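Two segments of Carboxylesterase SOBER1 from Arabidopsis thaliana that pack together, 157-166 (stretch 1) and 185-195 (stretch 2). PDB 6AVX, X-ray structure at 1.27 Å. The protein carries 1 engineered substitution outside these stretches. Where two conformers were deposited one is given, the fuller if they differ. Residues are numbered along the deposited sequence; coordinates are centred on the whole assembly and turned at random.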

# COMPACT_ATOMS: atom_id res chain seq x y z
N SER A 157 -3.96 -3.50 -7.55
CA SER A 157 -5.14 -4.34 -7.74
C SER A 157 -6.36 -3.52 -7.35
O SER A 157 -6.35 -2.89 -6.29
CB SER A 157 -5.05 -5.56 -6.83
OG SER A 157 -3.92 -6.37 -7.15
N HIS A 158 -7.40 -3.50 -8.18
CA HIS A 158 -8.57 -2.68 -7.87
C HIS A 158 -9.82 -3.34 -8.44
O HIS A 158 -9.80 -3.85 -9.57
CB HIS A 158 -8.43 -1.27 -8.44
CG HIS A 158 -9.00 -0.19 -7.57
ND1 HIS A 158 -8.21 0.79 -7.00
CD2 HIS A 158 -10.27 0.08 -7.18
CE1 HIS A 158 -8.96 1.60 -6.29
NE2 HIS A 158 -10.22 1.19 -6.37
N GLY A 159 -10.89 -3.30 -7.66
CA GLY A 159 -12.17 -3.83 -8.11
C GLY A 159 -12.91 -2.81 -8.94
O GLY A 159 -12.99 -1.63 -8.59
N THR A 160 -13.47 -3.27 -10.06
CA THR A 160 -14.14 -2.33 -10.95
C THR A 160 -15.40 -1.75 -10.34
O THR A 160 -15.82 -0.66 -10.74
CB THR A 160 -14.50 -2.98 -12.29
OG1 THR A 160 -15.41 -4.06 -12.07
CG2 THR A 160 -13.28 -3.50 -13.01
N ASP A 161 -16.01 -2.44 -9.39
CA ASP A 161 -17.30 -2.05 -8.83
C ASP A 161 -17.17 -1.36 -7.49
O ASP A 161 -18.17 -1.18 -6.79
CB ASP A 161 -18.23 -3.27 -8.73
CG ASP A 161 -18.70 -3.76 -10.09
OD1 ASP A 161 -18.12 -3.35 -11.12
OD2 ASP A 161 -19.67 -4.56 -10.13
N ASP A 162 -15.96 -0.95 -7.12
CA ASP A 162 -15.71 -0.32 -5.83
C ASP A 162 -16.35 1.06 -5.80
O ASP A 162 -16.03 1.93 -6.63
CB ASP A 162 -14.19 -0.22 -5.68
CG ASP A 162 -13.74 0.12 -4.27
OD1 ASP A 162 -14.47 0.81 -3.52
OD2 ASP A 162 -12.62 -0.31 -3.90
N ARG A 163 -17.24 1.29 -4.84
CA ARG A 163 -17.91 2.57 -4.64
C ARG A 163 -17.42 3.28 -3.40
O ARG A 163 -17.97 4.32 -3.02
CB ARG A 163 -19.43 2.40 -4.60
CG ARG A 163 -19.99 1.83 -5.91
CD ARG A 163 -21.50 2.00 -6.03
NE ARG A 163 -21.92 3.39 -5.83
CZ ARG A 163 -22.92 3.79 -5.05
NH1 ARG A 163 -23.68 2.91 -4.40
NH2 ARG A 163 -23.20 5.08 -4.94
N MET A 164 -16.38 2.75 -2.76
CA MET A 164 -15.78 3.42 -1.62
C MET A 164 -14.49 4.11 -1.98
O MET A 164 -14.27 5.25 -1.57
CB MET A 164 -15.57 2.44 -0.48
CG MET A 164 -16.90 1.98 0.05
SD MET A 164 -16.78 0.67 1.25
CE MET A 164 -15.84 1.48 2.54
N VAL A 165 -13.65 3.45 -2.76
CA VAL A 165 -12.50 4.05 -3.41
C VAL A 165 -12.73 3.74 -4.88
O VAL A 165 -12.56 2.60 -5.32
CB VAL A 165 -11.17 3.48 -2.92
CG1 VAL A 165 -10.02 4.10 -3.70
CG2 VAL A 165 -11.01 3.73 -1.43
N LEU A 166 -13.24 4.72 -5.62
CA LEU A 166 -13.69 4.47 -6.97
C LEU A 166 -12.57 3.91 -7.83
O LEU A 166 -11.41 4.28 -7.69
CB LEU A 166 -14.22 5.74 -7.64
CG LEU A 166 -15.42 6.44 -7.02
CD1 LEU A 166 -16.15 7.14 -8.14
CD2 LEU A 166 -16.36 5.53 -6.30
N GLU A 185 2.17 -2.33 -12.67
CA GLU A 185 1.20 -3.23 -13.27
C GLU A 185 -0.14 -2.98 -12.60
O GLU A 185 -0.24 -3.02 -11.37
CB GLU A 185 1.56 -4.70 -13.08
CG GLU A 185 0.49 -5.61 -13.72
CD GLU A 185 0.61 -7.09 -13.44
OE1 GLU A 185 1.65 -7.56 -12.94
OE2 GLU A 185 -0.38 -7.79 -13.74
N PHE A 186 -1.17 -2.74 -13.39
CA PHE A 186 -2.51 -2.52 -12.87
C PHE A 186 -3.34 -3.76 -13.18
O PHE A 186 -3.40 -4.20 -14.34
CB PHE A 186 -3.11 -1.28 -13.51
CG PHE A 186 -4.42 -0.86 -12.93
CD1 PHE A 186 -4.48 0.02 -11.87
CD2 PHE A 186 -5.61 -1.36 -13.45
CE1 PHE A 186 -5.71 0.41 -11.34
CE2 PHE A 186 -6.83 -0.97 -12.92
CZ PHE A 186 -6.87 -0.09 -11.86
N LYS A 187 -3.95 -4.34 -12.16
CA LYS A 187 -4.74 -5.55 -12.28
C LYS A 187 -6.17 -5.22 -11.86
O LYS A 187 -6.43 -5.00 -10.67
CB LYS A 187 -4.15 -6.66 -11.41
CG LYS A 187 -4.78 -8.02 -11.60
CD LYS A 187 -4.53 -8.55 -12.99
CE LYS A 187 -5.07 -9.96 -13.15
NZ LYS A 187 -5.48 -10.22 -14.56
N ALA A 188 -7.08 -5.17 -12.83
CA ALA A 188 -8.49 -4.91 -12.55
C ALA A 188 -9.18 -6.22 -12.21
O ALA A 188 -8.89 -7.27 -12.79
CB ALA A 188 -9.18 -4.29 -13.76
N TYR A 189 -10.12 -6.14 -11.28
CA TYR A 189 -10.93 -7.29 -10.87
C TYR A 189 -12.39 -6.98 -11.20
O TYR A 189 -13.06 -6.26 -10.44
CB TYR A 189 -10.73 -7.60 -9.38
CG TYR A 189 -9.39 -8.28 -9.22
CD1 TYR A 189 -9.30 -9.65 -9.34
CD2 TYR A 189 -8.22 -7.55 -9.05
CE1 TYR A 189 -8.10 -10.30 -9.27
CE2 TYR A 189 -7.00 -8.20 -8.97
CZ TYR A 189 -6.95 -9.57 -9.08
OH TYR A 189 -5.77 -10.27 -9.03
N PRO A 190 -12.90 -7.45 -12.35
CA PRO A 190 -14.27 -7.12 -12.74
C PRO A 190 -15.27 -7.65 -11.72
O PRO A 190 -15.19 -8.79 -11.27
CB PRO A 190 -14.44 -7.81 -14.11
CG PRO A 190 -13.29 -8.70 -14.27
CD PRO A 190 -12.18 -8.18 -13.41
N GLY A 191 -16.19 -6.78 -11.34
CA GLY A 191 -17.23 -7.15 -10.40
C GLY A 191 -16.84 -7.06 -8.94
O GLY A 191 -17.73 -7.11 -8.08
N LEU A 192 -15.55 -6.94 -8.62
CA LEU A 192 -15.13 -6.82 -7.23
C LEU A 192 -15.41 -5.41 -6.72
O LEU A 192 -15.21 -4.44 -7.44
CB LEU A 192 -13.64 -7.14 -7.13
CG LEU A 192 -13.03 -7.13 -5.72
CD1 LEU A 192 -13.60 -8.24 -4.88
CD2 LEU A 192 -11.52 -7.26 -5.79
N GLY A 193 -15.87 -5.33 -5.49
CA GLY A 193 -16.02 -4.07 -4.81
C GLY A 193 -14.85 -3.76 -3.90
O GLY A 193 -13.69 -4.04 -4.23
N HIS A 194 -15.15 -3.18 -2.74
CA HIS A 194 -14.12 -2.71 -1.82
C HIS A 194 -13.82 -3.81 -0.81
O HIS A 194 -14.22 -3.75 0.35
CB HIS A 194 -14.58 -1.44 -1.13
CG HIS A 194 -13.46 -0.69 -0.49
ND1 HIS A 194 -12.45 -0.11 -1.22
CD2 HIS A 194 -13.18 -0.45 0.81
CE1 HIS A 194 -11.59 0.47 -0.40
NE2 HIS A 194 -12.02 0.29 0.83
N SER A 195 -13.13 -4.84 -1.28
CA SER A 195 -12.80 -5.98 -0.44
C SER A 195 -11.63 -6.69 -1.10
O SER A 195 -11.23 -6.34 -2.22
CB SER A 195 -13.99 -6.93 -0.29
OG SER A 195 -14.33 -7.51 -1.53
O HOH W 1 -3.95 -9.08 -7.51
O HOH W 2 -11.60 -2.47 -5.05

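Which polar contact is the tightest? The ring of His 194 reaches across to the carboxylate of Asp 162, and ND1 donates a nearly straight hydrogen bond to OD2 at 2.7 Å. Asp 162 suits this place because its carboxylate can accept several hydrogen bonds: OD2 accepts from His 194 ND1, and OD1 accepts from the backbone N atoms of Met 164 (2.8 Å) and Val 165 (2.9 Å), holding the loop around the carboxylate. A water adds a further tie, accepting from Gly 159 N at 2.8 Å and donating to Asp 162 OD2 and Gly 193 O, each at 2.7 Å. In a carboxylesterase, an Asp–His pair of this kind is what a catalytic triad would use.

How do the backbones join? Strands 157-159 and 185-189 run parallel, and the bonds alternate as that arrangement requires: His 158 N donates to Lys 187 O (3.1 Å), His 158 O accepts from Tyr 189 N (2.9 Å), and Thr 160 N donates to Tyr 189 O (3.0 Å). The CA atoms of Ser 157 and Ala 188 also lie close to carbonyl oxygens, at 3.3 Å from Lys 187 O and 3.4 Å from His 158 O respectively.

What continues the contact once the strands end? Each stretch enters a beta turn, type I from Gly 159 to Asp 162 and type II from Tyr 189 to Leu 192, and the two turns bond to each other. Thr 160 OG1 accepts from Gly 191 N at 2.9 Å and donates to Asp 161 OD1 at 3.0 Å, while Asp 161 N donates to Leu 192 O at 2.9 Å. Glycine is needed at two points here. At Gly 159 an ideal CB would sit 2.3 Å from Leu 192 O, a clash; at Gly 191, with phi at 83°, a CB would jam against the preceding carbonyl oxygen.

What packs around this polar framework? The stretches bury 689 Å² between them, and His 194 has the most area covered. Met 164 lays its CB over one face of the imidazole, 4.0 Å from the centroid of the His 194 ring. Val 165 is buried, so a nonpolar side chain suits its place, with CG2 3.5 Å from His 194 CE1. On the sheet, Ser 157, Lys 187 and Tyr 189 share a face: Ser 157 CB lies 3.9 Å from Tyr 189 CE2, and a water bridges Ser 157 OG and Tyr 189 OH, 2.7 Å from each. His 158 and Ala 188 point to the other face, where His 158 CB meets Phe 186 CZ at 3.9 Å.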